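Local coordinates for type 4 fimbrial biogenesis protein PilY1 (PDB 3HX6) that primes type IV pilus assembly, takes part in adhesion to host cells and probably regulates pilus retraction and twitching motility through calcium binding and release, at residues A[385-388]-A[389-393]. The protein carries 3 engineered substitutions. Numbering follows the deposited sequence.
Sequences PRLT and RGNLQ
N391 and T388 grip each other twice across a tight turn. The side-chain amide of N391 reaches back over the turn, and its OD1 accepts the backbone N-H of T388 at 2.8 Å from T388 N. That donor lies in the plane of the amide carbonyl, and the N-H...O angle is 150°. In return N391 N donates to T388 O at 2.9 Å, from well above the plane of the peptide carbonyl. A second i+3 bond, L392 N to R389 O at 2.9 Å, overlaps the first and completes the short 3-10 segment. The reach of N391 depends on its first torsion (chi1 -50°), which sets CG beside its own backbone N, on the side of the incoming chain.

The close-packed part lies around this amide. L387 crosses N391 at about a right angle, with CD1 3.6 Å from N391 CB, and N391 OD1 also approaches L387 CA at 3.3 Å. Next to it, the buried L392 brings CG to 3.5 Å from T388 O, while its side chain packs against Y316, Y369, I371 and Y435. The T388 methyl CG2, anti to its own N (chi1 -85°), sits close against the following peptides, 3.3 Å from G390 N. The solvent side is formed by the exposed R386, T388 and G390. R389 ties the turn to the sheet: NH2 bonds D437 and Y369 OH, and NE bonds V319 O.

The arrangement is a single type I, 3-10 turn from T388 to N391, with N391 OD1 supplying just the N3-to-N-cap half of a capping box, and it leads into strand 392-405 of the PilY1 beta-propeller domain.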
ATOM      1  N   PRO A 385      33.378  21.501 -10.182  1.00 17.54           N
ATOM      2  CA  PRO A 385      34.661  20.863  -9.883  1.00 19.88           C
ATOM      3  C   PRO A 385      34.937  19.671 -10.794  1.00 23.34           C
ATOM      4  O   PRO A 385      34.029  18.901 -11.121  1.00 23.23           O
ATOM      5  CB  PRO A 385      34.503  20.447  -8.423  1.00 20.37           C
ATOM      6  CG  PRO A 385      33.602  21.528  -7.865  1.00 20.90           C
ATOM      7  CD  PRO A 385      32.564  21.652  -8.963  1.00 18.03           C
ATOM      8  N   ARG A 386      36.187  19.529 -11.221  1.00 23.72           N
ATOM      9  CA  ARG A 386      36.553  18.403 -12.067  1.00 25.92           C
ATOM     10  C   ARG A 386      37.055  17.343 -11.098  1.00 26.60           C
ATOM     11  O   ARG A 386      38.061  17.545 -10.419  1.00 26.54           O
ATOM     12  CB  ARG A 386      37.659  18.792 -13.044  1.00 30.04           C
ATOM     13  CG  ARG A 386      37.913  17.734 -14.101  1.00 32.33           C
ATOM     14  CD  ARG A 386      39.177  18.012 -14.862  1.00 39.79           C
ATOM     15  NE  ARG A 386      39.444  16.958 -15.832  1.00 46.55           N
ATOM     16  CZ  ARG A 386      40.537  16.893 -16.582  1.00 48.09           C
ATOM     17  NH1 ARG A 386      41.475  17.827 -16.474  1.00 50.52           N
ATOM     18  NH2 ARG A 386      40.692  15.892 -17.437  1.00 49.17           N
ATOM     19  N   LEU A 387      36.342  16.223 -11.025  1.00 25.58           N
ATOM     20  CA  LEU A 387      36.696  15.162 -10.100  1.00 23.89           C
ATOM     21  C   LEU A 387      37.180  13.882 -10.749  1.00 22.20           C
ATOM     22  O   LEU A 387      36.920  13.607 -11.921  1.00 20.37           O
ATOM     23  CB  LEU A 387      35.507  14.823  -9.194  1.00 25.83           C
ATOM     24  CG  LEU A 387      34.876  15.912  -8.326  1.00 25.91           C
ATOM     25  CD1 LEU A 387      35.922  16.504  -7.404  1.00 23.20           C
ATOM     26  CD2 LEU A 387      34.278  16.983  -9.198  1.00 29.53           C
ATOM     27  N   THR A 388      37.869  13.096  -9.935  1.00 20.51           N
ATOM     28  CA  THR A 388      38.432  11.816 -10.329  1.00 21.34           C
ATOM     29  C   THR A 388      38.161  10.885  -9.147  1.00 19.87           C
ATOM     30  O   THR A 388      37.732  11.340  -8.090  1.00 18.88           O
ATOM     31  CB  THR A 388      39.968  11.966 -10.572  1.00 23.03           C
ATOM     32  OG1 THR A 388      40.200  12.432 -11.912  1.00 25.70           O
ATOM     33  CG2 THR A 388      40.688  10.663 -10.357  1.00 24.69           C
ATOM     34  N   ARG A 389      38.390   9.590  -9.323  1.00 18.88           N
ATOM     35  CA  ARG A 389      38.185   8.640  -8.237  1.00 20.90           C
ATOM     36  C   ARG A 389      38.958   9.077  -6.994  1.00 20.63           C
ATOM     37  O   ARG A 389      38.565   8.766  -5.870  1.00 21.56           O
ATOM     38  CB  ARG A 389      38.664   7.251  -8.662  1.00 20.77           C
ATOM     39  CG  ARG A 389      37.851   6.637  -9.778  1.00 21.42           C
ATOM     40  CD  ARG A 389      38.443   5.307 -10.209  1.00 21.83           C
ATOM     41  NE  ARG A 389      37.488   4.568 -11.018  1.00 23.48           N
ATOM     42  CZ  ARG A 389      37.140   3.307 -10.797  1.00 21.01           C
ATOM     43  NH1 ARG A 389      37.679   2.634  -9.790  1.00 19.22           N
ATOM     44  NH2 ARG A 389      36.228   2.735 -11.567  1.00 19.75           N
ATOM     45  N   GLY A 390      40.061   9.794  -7.209  1.00 19.35           N
ATOM     46  CA  GLY A 390      40.890  10.261  -6.106  1.00 18.48           C
ATOM     47  C   GLY A 390      40.175  11.198  -5.148  1.00 19.51           C
ATOM     48  O   GLY A 390      40.537  11.291  -3.971  1.00 19.09           O
ATOM     49  N   ASN A 391      39.160  11.900  -5.644  1.00 18.08           N
ATOM     50  CA  ASN A 391      38.395  12.823  -4.809  1.00 17.03           C
ATOM     51  C   ASN A 391      37.211  12.116  -4.163  1.00 18.05           C
ATOM     52  O   ASN A 391      36.413  12.742  -3.464  1.00 18.59           O
ATOM     53  CB  ASN A 391      37.860  13.974  -5.651  1.00 16.51           C
ATOM     54  CG  ASN A 391      38.930  14.619  -6.494  1.00 19.87           C
ATOM     55  OD1 ASN A 391      38.933  14.487  -7.716  1.00 18.24           O
ATOM     56  ND2 ASN A 391      39.859  15.311  -5.844  1.00 17.95           N
ATOM     57  N   LEU A 392      37.101  10.814  -4.399  1.00 16.58           N
ATOM     58  CA  LEU A 392      35.981  10.043  -3.875  1.00 15.57           C
ATOM     59  C   LEU A 392      36.417   8.961  -2.900  1.00 15.88           C
ATOM     60  O   LEU A 392      37.568   8.535  -2.905  1.00 16.90           O
ATOM     61  CB  LEU A 392      35.225   9.391  -5.042  1.00 14.37           C
ATOM     62  CG  LEU A 392      34.926  10.276  -6.256  1.00 12.28           C
ATOM     63  CD1 LEU A 392      34.265   9.445  -7.348  1.00 11.59           C
ATOM     64  CD2 LEU A 392      34.034  11.439  -5.842  1.00 10.83           C
ATOM     65  N   GLN A 393      35.482   8.524  -2.065  1.00 15.82           N
ATOM     66  CA  GLN A 393      35.754   7.469  -1.109  1.00 16.93           C
ATOM     67  C   GLN A 393      35.399   6.145  -1.761  1.00 17.54           C
ATOM     68  O   GLN A 393      34.260   5.923  -2.167  1.00 17.49           O
ATOM     69  CB  GLN A 393      34.914   7.635   0.152  1.00 17.20           C
ATOM     70  CG  GLN A 393      35.065   6.471   1.118  1.00 17.61           C
ATOM     71  CD  GLN A 393      36.514   6.230   1.486  1.00 18.73           C
ATOM     72  OE1 GLN A 393      37.221   7.158   1.870  1.00 21.96           O
ATOM     73  NE2 GLN A 393      36.964   4.987   1.376  1.00 15.47           N
TER